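Local coordinates for PhnB-like domain-containing protein (Pseudomonas aeruginosa, PDB 1U69) that is of unknown function but has a PhnB-like, glyoxalase-type fold and may play a part in drug resistance, at residues D14-E19 / D112-S117; F23-E26 / A32-A35; R57-P62 / F80-D85; R123-A128 / A153-A158. One frame throughout, in Å; residues are numbered along the deposited sequence.

How the contacts relate
Contacts 1, 2 and 3 lie within the glyoxalase-like part of the chain, and contact 4 joins two helices that follow it. Contacts 1 and 2 share helix 17-27, their centres 13 Å apart, and are tied by Tyr24 OH and Asp112 OD2, 2.6 Å apart in a probable hydrogen bond. Contacts 2 and 3 use neighbouring strands 31-38 and 51-58 of one sheet. Along the chain, contact 1 encloses contacts 2 and 3, bringing the two beta-alpha-beta-beta-beta halves together. Contact 4 opens after contact 1 has closed and is centred about 31 Å from it; the salt bridge between Asp85 OD1 and Arg123 NH1, at 2.9 Å, links contact 4 to contact 3.

Contact 1: D14-E19 / D112-S117; sequences DSAALE and DKWGIS
Trp114 meets both Ala16 and Glu19, the tight part of the contact. Ala16, the N-cap of helix 17-27, brings its CB obliquely to within 3.5 Å of Trp114 NE1, while the Glu19 carboxylate stands at the indole edge, its plane turned 84° from the ring, with OE2 3.6 Å from CZ2. Lys113 CB covers one ring face, 3.6 Å above the plane, and Tyr13 adds an edge-to-face contact.

Asp112 OD1 accepts Trp114 N at 2.9 Å in an Asx turn and also Ile116 N at 3.0 Å, from opposite faces of its carboxylate, fixing the backbone that carries the ring.

The outer side is looser and wetter. A water bridges Glu19 OE1 and Trp114 NE1, accepting from the indole N-H at 3.1 Å. Glu19 CG is anti to the backbone N (chi1 -179°), and the extended chain carries the carboxylate to Lys113, whose NZ gives a 2.8 Å bond to the syn lone pair of Glu19 OE2; the two side chains cross at about a right angle. Both are exposed, so solvent probably screens the salt bridge; with water on OE1, each oxygen has its own partner, which would limit rotation of the Glu19 carboxylate.

Contact 2: F23-E26 / A32-A35; sequences FYAE and AVLA
Ala25 presses its methyl group onto the backbone of strand 31-38, its CB lying 3.7 Å from Ala32 CA and 3.9 Å from Val33 N. This is the return from helix to strand in the first beta-alpha-beta-beta-beta module of the glyoxalase-type fold: helix 17-27 ends, the chain reverses within a few residues, and strand 31-38 begins along the edge of the four-stranded sheet. The CA atoms of Ala25 and Ala32 are 4.5 Å apart, a close approach that fits the small side chain on the helix and the Ala32 methyl, which points away from it.

Val33 supplies the side-chain half of the first shell. Its CG1 lies opposite the backbone N (chi1 178°), which leaves CG2 next to that N, where it touches Ala25 CB at 4.1 Å. The two segments meet by van der Waals contact alone, with no hydrogen bond between them.

One shell further out, Val33 also rests on Ala21 and Thr22, one turn back along the helix. Tyr24 leads off from another side of the helix, packing on Val58 of the next strand and meeting the Trp118 ring edge-to-face, so the helix is held against both sheets. On the strand, Leu34 and Ala35 both face Glu55 in a classic beta bulge, which shifts the pairing with strand 51-58 just beyond the contact. On the near side of the bulge the pairing is regular, with Ala32 O 2.8 Å from Arg57 N in a probable hydrogen bond.

Contact 3: R57-P62 / F80-D85; sequences RVMGIP and FQVATD
Val58 is the first residue of 57-62 to meet strand 78-84. With chi1 at -73°, its CG2 is set between the backbone N and the carbonyl carbon and comes to 4.1 Å from both CE1 and CZ of Phe80, in an oblique approach to the ring.

Met59, a selenomethionine, follows. Its chain bends at the last torsion (chi3 -75°) to lay SE and CE across the fork of Val82: SE is 3.7 Å from CG1, and CE the same distance from CG2. Phe28 and Pro29 pack on this side chain as well.

Met59 and Gly60 are the central residues of a type I' turn, which closes the two-residue beta hairpin between strands 51-58 and 61-67 of the first glyoxalase-type module, the hairpin end lying against strand 78-84, which opens the second module; Val58 N bonds to Ile61 O at 3.0 Å, and Ile61 N to Val58 O at 3.1 Å.

Ile61 puts CG2 at the edge of the Phe80 ring, 4.3 Å from CE1. Pro62 packs on Ile61 of the second subunit, and a strand of that subunit pairs antiparallel with Phe80, Gln81 and Val82, extending their sheet across the interface.

Contact 4: R123-A128 / A153-A158; sequences RVLSEA and ATIEKA
Ile155 packs against Val124 and Leu125 where helix 152-159 runs beside helix 123-129. The CB of Ile155 points across the gap, and its two branches do the touching. On the short branch, CG2 lies 4.0 Å from Leu125 CD1 and, a little more loosely, 4.3 Å from Val124 CG1. On the long branch, Ile155 CG1 is 4.2 Å from Leu125 CD1. The chain then turns (chi2 -59°) to bring the terminal Ile155 CD1 to 3.9 Å from Leu125 CD1. One methyl of Leu125 is therefore met by both arms of the isoleucine from the same side, and the two side chains run obliquely to each other.

Val124 takes the outer edge. Its CG1 opposes the backbone N (chi1 167°) and reaches Glu156 CG at 3.6 Å, so the glutamate contributes its aliphatic stem here. The Glu156 chain is extended and stands at about a right angle to the valine; its OE2 lies in van der Waals contact with Val124 CG2, at 4.1 Å. Further in, the packing is fully apolar at Leu125 and Ile155, both buried.

The local helix axes pass 9.7 Å apart and are inclined by 25°, so the helices run nearly parallel. Helix 134-144 lies against both: Met144 touches Leu125, Ala140 touches Ala128, and Ala143 packs on Ile155. Helix 123-129 follows directly on strand 117-122, and at its start Arg123 forms a salt bridge with Asp30 of the third subunit.

Contact 1: D14-E19 / D112-S117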
loop_
_atom_site.group_PDB
_atom_site.type_symbol
_atom_site.label_atom_id
_atom_site.label_comp_id
_atom_site.label_asym_id
_atom_site.label_seq_id
_atom_site.Cartn_x
_atom_site.Cartn_y
_atom_site.Cartn_z
ATOM N N ASP A 14 0.075 -3.212 28.193
ATOM C CA ASP A 14 -0.200 -3.099 29.617
ATOM C C ASP A 14 0.007 -1.633 30.019
ATOM O O ASP A 14 1.113 -1.221 30.396
ATOM C CB ASP A 14 0.769 -4.004 30.380
ATOM C CG ASP A 14 0.495 -4.055 31.861
ATOM O OD1 ASP A 14 -0.544 -3.546 32.303
ATOM O OD2 ASP A 14 1.287 -4.609 32.647
ATOM N N SER A 15 -1.050 -0.846 29.913
ATOM C CA SER A 15 -1.023 0.573 30.248
ATOM C C SER A 15 0.088 1.395 29.574
ATOM O O SER A 15 0.590 2.334 30.182
ATOM C CB SER A 15 -0.861 0.731 31.763
ATOM O OG SER A 15 0.520 0.661 32.093
ATOM N N ALA A 16 0.504 1.040 28.364
ATOM C CA ALA A 16 1.619 1.722 27.701
ATOM C C ALA A 16 1.336 2.129 26.249
ATOM O O ALA A 16 2.268 2.519 25.533
ATOM C CB ALA A 16 2.841 0.828 27.736
ATOM N N ALA A 17 0.077 2.051 25.807
ATOM C CA ALA A 17 -0.256 2.296 24.398
ATOM C C ALA A 17 0.184 3.665 23.901
ATOM O O ALA A 17 0.695 3.788 22.788
ATOM C CB ALA A 17 -1.763 2.099 24.143
ATOM N N LEU A 18 -0.028 4.701 24.707
ATOM C CA LEU A 18 0.341 6.052 24.279
ATOM C C LEU A 18 1.857 6.194 24.174
ATOM O O LEU A 18 2.346 6.788 23.224
ATOM C CB LEU A 18 -0.244 7.118 25.209
ATOM C CG LEU A 18 -0.022 8.579 24.780
ATOM C CD1 LEU A 18 -0.492 8.854 23.344
ATOM C CD2 LEU A 18 -0.726 9.514 25.777
ATOM N N GLU A 19 2.590 5.658 25.149
ATOM C CA GLU A 19 4.052 5.725 25.139
ATOM C C GLU A 19 4.602 5.022 23.911
ATOM O O GLU A 19 5.505 5.539 23.265
ATOM C CB GLU A 19 4.680 5.097 26.394
ATOM C CG GLU A 19 6.219 5.184 26.413
ATOM C CD GLU A 19 6.876 4.369 27.511
ATOM O OE1 GLU A 19 6.212 4.102 28.543
ATOM O OE2 GLU A 19 8.070 4.009 27.357
ATOM N N ASP A 112 10.617 -4.940 20.488
ATOM C CA ASP A 112 10.576 -3.647 21.167
ATOM C C ASP A 112 10.321 -3.797 22.672
ATOM O O ASP A 112 10.163 -4.900 23.203
ATOM C CB ASP A 112 9.622 -2.647 20.485
ATOM C CG ASP A 112 8.147 -2.990 20.616
ATOM O OD1 ASP A 112 7.750 -3.705 21.563
ATOM O OD2 ASP A 112 7.301 -2.490 19.806
ATOM N N LYS A 113 10.301 -2.650 23.342
ATOM C CA LYS A 113 10.142 -2.560 24.784
ATOM C C LYS A 113 8.891 -3.257 25.293
ATOM O O LYS A 113 8.877 -3.724 26.429
ATOM C CB LYS A 113 10.082 -1.073 25.165
ATOM C CG LYS A 113 9.874 -0.783 26.633
ATOM C CD LYS A 113 10.140 0.680 26.941
ATOM C CE LYS A 113 10.014 0.960 28.425
ATOM N NZ LYS A 113 9.958 2.409 28.701
ATOM N N TRP A 114 7.851 -3.324 24.453
ATOM C CA TRP A 114 6.532 -3.843 24.828
ATOM C C TRP A 114 6.357 -5.274 24.333
ATOM O O TRP A 114 5.294 -5.870 24.484
ATOM C CB TRP A 114 5.442 -2.881 24.305
ATOM C CG TRP A 114 5.740 -1.500 24.799
ATOM C CD1 TRP A 114 5.448 -0.999 26.035
ATOM C CD2 TRP A 114 6.507 -0.491 24.134
ATOM N NE1 TRP A 114 5.952 0.275 26.164
ATOM C CE2 TRP A 114 6.602 0.615 25.009
ATOM C CE3 TRP A 114 7.099 -0.391 22.872
ATOM C CZ2 TRP A 114 7.268 1.783 24.667
ATOM C CZ3 TRP A 114 7.761 0.761 22.537
ATOM C CH2 TRP A 114 7.848 1.837 23.433
ATOM N N GLY A 115 7.440 -5.833 23.793
ATOM C CA GLY A 115 7.490 -7.222 23.394
ATOM C C GLY A 115 7.044 -7.516 21.983
ATOM O O GLY A 115 6.962 -8.694 21.618
ATOM N N ILE A 116 6.774 -6.482 21.188
ATOM C CA ILE A 116 6.286 -6.678 19.816
ATOM C C ILE A 116 7.468 -6.951 18.905
ATOM O O ILE A 116 8.512 -6.310 19.024
ATOM C CB ILE A 116 5.492 -5.446 19.368
ATOM C CG1 ILE A 116 4.188 -5.390 20.174
ATOM C CG2 ILE A 116 5.239 -5.472 17.867
ATOM C CD1 ILE A 116 3.604 -4.049 20.273
ATOM N N SER A 117 7.309 -7.905 18.002
ATOM C CA SER A 117 8.368 -8.288 17.080
ATOM C C SER A 117 8.401 -7.392 15.840
ATOM O O SER A 117 7.375 -7.133 15.213
ATOM C CB SER A 117 8.198 -9.742 16.627
ATOM O OG SER A 117 8.567 -10.672 17.652
HETATM O O HOH W 1 6.377 1.272 29.075
#

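Contact 2: F23-E26 / A32-A35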
loop_
_atom_site.group_PDB
_atom_site.type_symbol
_atom_site.label_atom_id
_atom_site.label_comp_id
_atom_site.label_asym_id
_atom_site.label_seq_id
_atom_site.Cartn_x
_atom_site.Cartn_y
_atom_site.Cartn_z
ATOM N N PHE A 23 6.501 6.650 20.733
ATOM C CA PHE A 23 7.825 6.154 20.364
ATOM C C PHE A 23 7.891 5.762 18.889
ATOM O O PHE A 23 8.853 6.088 18.203
ATOM C CB PHE A 23 8.211 4.954 21.251
ATOM C CG PHE A 23 9.495 4.264 20.834
ATOM C CD1 PHE A 23 10.718 4.835 21.089
ATOM C CD2 PHE A 23 9.462 3.050 20.172
ATOM C CE1 PHE A 23 11.891 4.202 20.684
ATOM C CE2 PHE A 23 10.637 2.413 19.774
ATOM C CZ PHE A 23 11.842 2.998 20.034
ATOM N N TYR A 24 6.884 5.048 18.400
ATOM C CA TYR A 24 6.924 4.613 17.016
ATOM C C TYR A 24 6.893 5.843 16.108
ATOM O O TYR A 24 7.577 5.893 15.095
ATOM C CB TYR A 24 5.751 3.694 16.679
ATOM C CG TYR A 24 5.606 2.431 17.505
ATOM C CD1 TYR A 24 6.714 1.729 17.996
ATOM C CD2 TYR A 24 4.345 1.918 17.776
ATOM C CE1 TYR A 24 6.555 0.562 18.742
ATOM C CE2 TYR A 24 4.180 0.746 18.500
ATOM C CZ TYR A 24 5.288 0.080 19.000
ATOM O OH TYR A 24 5.109 -1.085 19.716
ATOM N N ALA A 25 6.114 6.842 16.492
ATOM C CA ALA A 25 5.923 8.023 15.655
ATOM C C ALA A 25 7.209 8.841 15.505
ATOM O O ALA A 25 7.447 9.464 14.460
ATOM C CB ALA A 25 4.783 8.878 16.197
ATOM N N GLU A 26 8.045 8.818 16.533
ATOM C CA GLU A 26 9.283 9.579 16.495
ATOM C C GLU A 26 10.441 8.737 15.951
ATOM O O GLU A 26 11.483 9.277 15.602
ATOM C CB GLU A 26 9.597 10.175 17.866
ATOM C CG GLU A 26 9.852 9.165 18.957
ATOM C CD GLU A 26 9.701 9.741 20.360
ATOM O OE1 GLU A 26 9.367 10.939 20.504
ATOM O OE2 GLU A 26 9.910 8.970 21.314
ATOM N N ALA A 32 2.759 8.458 12.839
ATOM C CA ALA A 32 2.107 9.475 13.651
ATOM C C ALA A 32 1.084 8.919 14.627
ATOM O O ALA A 32 0.418 7.910 14.356
ATOM C CB ALA A 32 1.419 10.491 12.734
ATOM N N VAL A 33 0.954 9.604 15.757
ATOM C CA VAL A 33 -0.142 9.406 16.692
ATOM C C VAL A 33 -1.346 10.222 16.201
ATOM O O VAL A 33 -1.233 11.428 15.933
ATOM C CB VAL A 33 0.256 9.857 18.130
ATOM C CG1 VAL A 33 -0.909 9.698 19.100
ATOM C CG2 VAL A 33 1.480 9.079 18.608
ATOM N N LEU A 34 -2.500 9.577 16.104
ATOM C CA LEU A 34 -3.664 10.191 15.463
ATOM C C LEU A 34 -4.756 10.635 16.437
ATOM O O LEU A 34 -5.354 11.687 16.252
ATOM C CB LEU A 34 -4.221 9.228 14.410
ATOM C CG LEU A 34 -3.247 8.816 13.296
ATOM C CD1 LEU A 34 -3.952 7.957 12.263
ATOM C CD2 LEU A 34 -2.608 10.010 12.635
ATOM N N ALA A 35 -5.005 9.846 17.472
ATOM C CA ALA A 35 -6.086 10.121 18.420
ATOM C C ALA A 35 -5.917 9.310 19.688
ATOM O O ALA A 35 -5.370 8.220 19.662
ATOM C CB ALA A 35 -7.418 9.815 17.802
#

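Contact 3: R57-P62 / F80-D85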
loop_
_atom_site.group_PDB
_atom_site.type_symbol
_atom_site.label_atom_id
_atom_site.label_comp_id
_atom_site.label_asym_id
_atom_site.label_seq_id
_atom_site.Cartn_x
_atom_site.Cartn_y
_atom_site.Cartn_z
ATOM N N ARG A 57 -0.481 5.501 13.132
ATOM C CA ARG A 57 -0.156 4.942 11.824
ATOM C C ARG A 57 1.323 4.724 11.760
ATOM O O ARG A 57 2.091 5.609 12.149
ATOM C CB ARG A 57 -0.587 5.889 10.698
ATOM C CG ARG A 57 -0.480 5.305 9.287
ATOM C CD ARG A 57 -0.877 6.283 8.198
ATOM N NE ARG A 57 -0.383 7.594 8.579
ATOM C CZ ARG A 57 -1.141 8.607 9.007
ATOM N NH1 ARG A 57 -2.475 8.526 9.042
ATOM N NH2 ARG A 57 -0.562 9.735 9.357
ATOM N N VAL A 58 1.749 3.554 11.287
ATOM C CA VAL A 58 3.173 3.310 11.067
ATOM C C VAL A 58 3.457 2.898 9.630
ATOM O O VAL A 58 3.086 1.824 9.209
ATOM C CB VAL A 58 3.792 2.259 12.054
ATOM C CG1 VAL A 58 3.917 2.862 13.422
ATOM C CG2 VAL A 58 2.985 0.983 12.135
HETATM N N MSE A 59 4.072 3.793 8.868
HETATM C CA MSE A 59 4.506 3.487 7.509
HETATM C C MSE A 59 3.390 2.860 6.654
HETATM O O MSE A 59 3.601 1.840 5.992
HETATM C CB MSE A 59 5.737 2.579 7.561
HETATM C CG MSE A 59 6.958 3.275 8.133
HETATM SE SE MSE A 59 8.398 2.052 8.541
HETATM C CE MSE A 59 7.705 1.207 10.203
ATOM N N GLY A 60 2.224 3.500 6.656
ATOM C CA GLY A 60 1.120 3.097 5.792
ATOM C C GLY A 60 0.099 2.199 6.453
ATOM O O GLY A 60 -0.967 1.942 5.865
ATOM N N ILE A 61 0.396 1.739 7.676
ATOM C CA ILE A 61 -0.454 0.776 8.373
ATOM C C ILE A 61 -1.242 1.463 9.490
ATOM O O ILE A 61 -0.644 2.006 10.433
ATOM C CB ILE A 61 0.387 -0.382 8.994
ATOM C CG1 ILE A 61 1.230 -1.093 7.935
ATOM C CG2 ILE A 61 -0.517 -1.374 9.692
ATOM C CD1 ILE A 61 0.465 -1.677 6.806
ATOM N N PRO A 62 -2.569 1.422 9.417
ATOM C CA PRO A 62 -3.403 1.961 10.495
ATOM C C PRO A 62 -3.415 1.017 11.695
ATOM O O PRO A 62 -3.665 -0.181 11.519
ATOM C CB PRO A 62 -4.798 2.048 9.853
ATOM C CG PRO A 62 -4.802 0.950 8.818
ATOM C CD PRO A 62 -3.382 0.881 8.311
ATOM N N PHE A 80 5.885 -6.937 12.437
ATOM C CA PHE A 80 5.944 -5.937 11.359
ATOM C C PHE A 80 7.235 -6.218 10.602
ATOM O O PHE A 80 8.272 -6.319 11.218
ATOM C CB PHE A 80 6.041 -4.519 11.914
ATOM C CG PHE A 80 4.776 -3.975 12.510
ATOM C CD1 PHE A 80 3.691 -3.650 11.703
ATOM C CD2 PHE A 80 4.708 -3.679 13.865
ATOM C CE1 PHE A 80 2.541 -3.099 12.256
ATOM C CE2 PHE A 80 3.561 -3.122 14.420
ATOM C CZ PHE A 80 2.488 -2.834 13.622
ATOM N N GLN A 81 7.178 -6.344 9.286
ATOM C CA GLN A 81 8.384 -6.426 8.476
ATOM C C GLN A 81 8.582 -5.114 7.722
ATOM O O GLN A 81 7.796 -4.731 6.889
ATOM C CB GLN A 81 8.330 -7.593 7.495
ATOM C CG GLN A 81 9.611 -7.755 6.705
ATOM C CD GLN A 81 9.581 -8.960 5.798
ATOM O OE1 GLN A 81 9.930 -10.077 6.211
ATOM N NE2 GLN A 81 9.192 -8.750 4.570
ATOM N N VAL A 82 9.664 -4.419 8.059
ATOM C CA VAL A 82 9.961 -3.097 7.549
ATOM C C VAL A 82 11.055 -3.233 6.507
ATOM O O VAL A 82 12.129 -3.752 6.787
ATOM C CB VAL A 82 10.439 -2.151 8.680
ATOM C CG1 VAL A 82 10.804 -0.789 8.106
ATOM C CG2 VAL A 82 9.371 -2.030 9.779
ATOM N N ALA A 83 10.757 -2.787 5.299
ATOM C CA ALA A 83 11.683 -2.875 4.175
ATOM C C ALA A 83 12.628 -1.688 4.215
ATOM O O ALA A 83 12.180 -0.550 4.292
ATOM C CB ALA A 83 10.928 -2.889 2.881
ATOM N N THR A 84 13.935 -1.943 4.166
ATOM C CA THR A 84 14.906 -0.828 4.184
ATOM C C THR A 84 15.701 -0.771 2.873
ATOM O O THR A 84 15.940 -1.783 2.219
ATOM C CB THR A 84 15.843 -0.904 5.408
ATOM O OG1 THR A 84 16.474 -2.191 5.483
ATOM C CG2 THR A 84 15.064 -0.803 6.704
ATOM N N ASP A 85 16.117 0.430 2.464
ATOM C CA ASP A 85 16.822 0.572 1.186
ATOM C C ASP A 85 18.345 0.644 1.296
ATOM O O ASP A 85 19.026 0.509 0.288
ATOM C CB ASP A 85 16.344 1.811 0.430
ATOM C CG ASP A 85 15.207 1.518 -0.526
ATOM O OD1 ASP A 85 14.897 0.324 -0.793
ATOM O OD2 ASP A 85 14.575 2.450 -1.060
#

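Contact 4: R123-A128 / A153-A158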
loop_
_atom_site.group_PDB
_atom_site.type_symbol
_atom_site.label_atom_id
_atom_site.label_comp_id
_atom_site.label_asym_id
_atom_site.label_seq_id
_atom_site.Cartn_x
_atom_site.Cartn_y
_atom_site.Cartn_z
ATOM N N ARG A 123 15.453 -4.568 1.445
ATOM C CA ARG A 123 14.812 -5.067 0.230
ATOM C C ARG A 123 15.759 -5.996 -0.554
ATOM O O ARG A 123 15.311 -6.928 -1.213
ATOM C CB ARG A 123 14.357 -3.908 -0.664
ATOM C CG ARG A 123 13.073 -3.250 -0.202
ATOM C CD ARG A 123 12.247 -2.587 -1.334
ATOM N NE ARG A 123 11.026 -1.939 -0.832
ATOM C CZ ARG A 123 11.016 -0.796 -0.161
ATOM N NH1 ARG A 123 12.153 -0.165 0.104
ATOM N NH2 ARG A 123 9.876 -0.281 0.266
ATOM N N VAL A 124 17.054 -5.721 -0.469
ATOM C CA VAL A 124 18.095 -6.558 -1.093
ATOM C C VAL A 124 17.978 -8.030 -0.648
ATOM O O VAL A 124 18.114 -8.958 -1.459
ATOM C CB VAL A 124 19.522 -5.996 -0.768
ATOM C CG1 VAL A 124 20.626 -7.007 -1.129
ATOM C CG2 VAL A 124 19.755 -4.678 -1.477
ATOM N N LEU A 125 17.711 -8.241 0.640
ATOM C CA LEU A 125 17.564 -9.579 1.200
ATOM C C LEU A 125 16.294 -10.270 0.718
ATOM O O LEU A 125 16.325 -11.426 0.304
ATOM C CB LEU A 125 17.575 -9.509 2.732
ATOM C CG LEU A 125 17.395 -10.818 3.499
ATOM C CD1 LEU A 125 18.439 -11.844 3.063
ATOM C CD2 LEU A 125 17.467 -10.539 4.985
ATOM N N SER A 126 15.161 -9.568 0.784
ATOM C CA SER A 126 13.885 -10.149 0.366
ATOM C C SER A 126 13.897 -10.606 -1.094
ATOM O O SER A 126 13.389 -11.674 -1.432
ATOM C CB SER A 126 12.763 -9.137 0.569
ATOM O OG SER A 126 12.593 -8.911 1.947
ATOM N N GLU A 127 14.477 -9.784 -1.946
ATOM C CA GLU A 127 14.560 -10.100 -3.367
ATOM C C GLU A 127 15.506 -11.261 -3.642
ATOM O O GLU A 127 15.236 -12.087 -4.503
ATOM C CB GLU A 127 14.980 -8.865 -4.143
ATOM C CG GLU A 127 13.942 -7.762 -4.074
ATOM C CD GLU A 127 14.365 -6.540 -4.843
ATOM O OE1 GLU A 127 15.093 -5.692 -4.270
ATOM O OE2 GLU A 127 13.980 -6.445 -6.031
ATOM N N ALA A 128 16.581 -11.346 -2.865
ATOM C CA ALA A 128 17.552 -12.432 -2.991
ATOM C C ALA A 128 16.929 -13.794 -2.696
ATOM O O ALA A 128 17.116 -14.730 -3.456
ATOM C CB ALA A 128 18.745 -12.181 -2.081
ATOM N N ALA A 153 25.872 -5.813 2.474
ATOM C CA ALA A 153 27.018 -6.141 1.622
ATOM C C ALA A 153 27.340 -7.635 1.648
ATOM O O ALA A 153 27.686 -8.220 0.620
ATOM C CB ALA A 153 28.236 -5.317 2.033
ATOM N N THR A 154 27.199 -8.256 2.815
ATOM C CA THR A 154 27.488 -9.678 2.970
ATOM C C THR A 154 26.443 -10.512 2.242
ATOM O O THR A 154 26.761 -11.531 1.632
ATOM C CB THR A 154 27.516 -10.055 4.463
ATOM O OG1 THR A 154 28.593 -9.376 5.127
ATOM C CG2 THR A 154 27.820 -11.534 4.651
ATOM N N ILE A 155 25.185 -10.086 2.326
ATOM C CA ILE A 155 24.114 -10.754 1.605
ATOM C C ILE A 155 24.389 -10.721 0.100
ATOM O O ILE A 155 24.219 -11.727 -0.592
ATOM C CB ILE A 155 22.739 -10.110 1.935
ATOM C CG1 ILE A 155 22.364 -10.373 3.403
ATOM C CG2 ILE A 155 21.652 -10.640 0.998
ATOM C CD1 ILE A 155 22.260 -11.856 3.783
ATOM N N GLU A 156 24.841 -9.575 -0.390
ATOM C CA GLU A 156 25.071 -9.390 -1.814
ATOM C C GLU A 156 26.211 -10.283 -2.308
ATOM O O GLU A 156 26.145 -10.811 -3.412
ATOM C CB GLU A 156 25.370 -7.917 -2.110
ATOM C CG GLU A 156 24.141 -7.025 -1.963
ATOM C CD GLU A 156 24.439 -5.542 -2.111
ATOM O OE1 GLU A 156 25.446 -5.055 -1.551
ATOM O OE2 GLU A 156 23.652 -4.857 -2.793
ATOM N N LYS A 157 27.224 -10.474 -1.465
ATOM C CA LYS A 157 28.394 -11.292 -1.796
ATOM C C LYS A 157 28.000 -12.768 -1.848
ATOM O O LYS A 157 28.411 -13.503 -2.743
ATOM C CB LYS A 157 29.503 -11.086 -0.755
ATOM C CG LYS A 157 30.054 -9.658 -0.666
ATOM C CD LYS A 157 31.274 -9.563 0.291
ATOM C CE LYS A 157 31.045 -8.631 1.509
ATOM N NZ LYS A 157 31.132 -9.351 2.828
ATOM N N ALA A 158 27.197 -13.200 -0.881
ATOM C CA ALA A 158 26.726 -14.579 -0.841
ATOM C C ALA A 158 25.841 -14.875 -2.049
ATOM O O ALA A 158 25.983 -15.915 -2.686
ATOM C CB ALA A 158 25.969 -14.845 0.449
#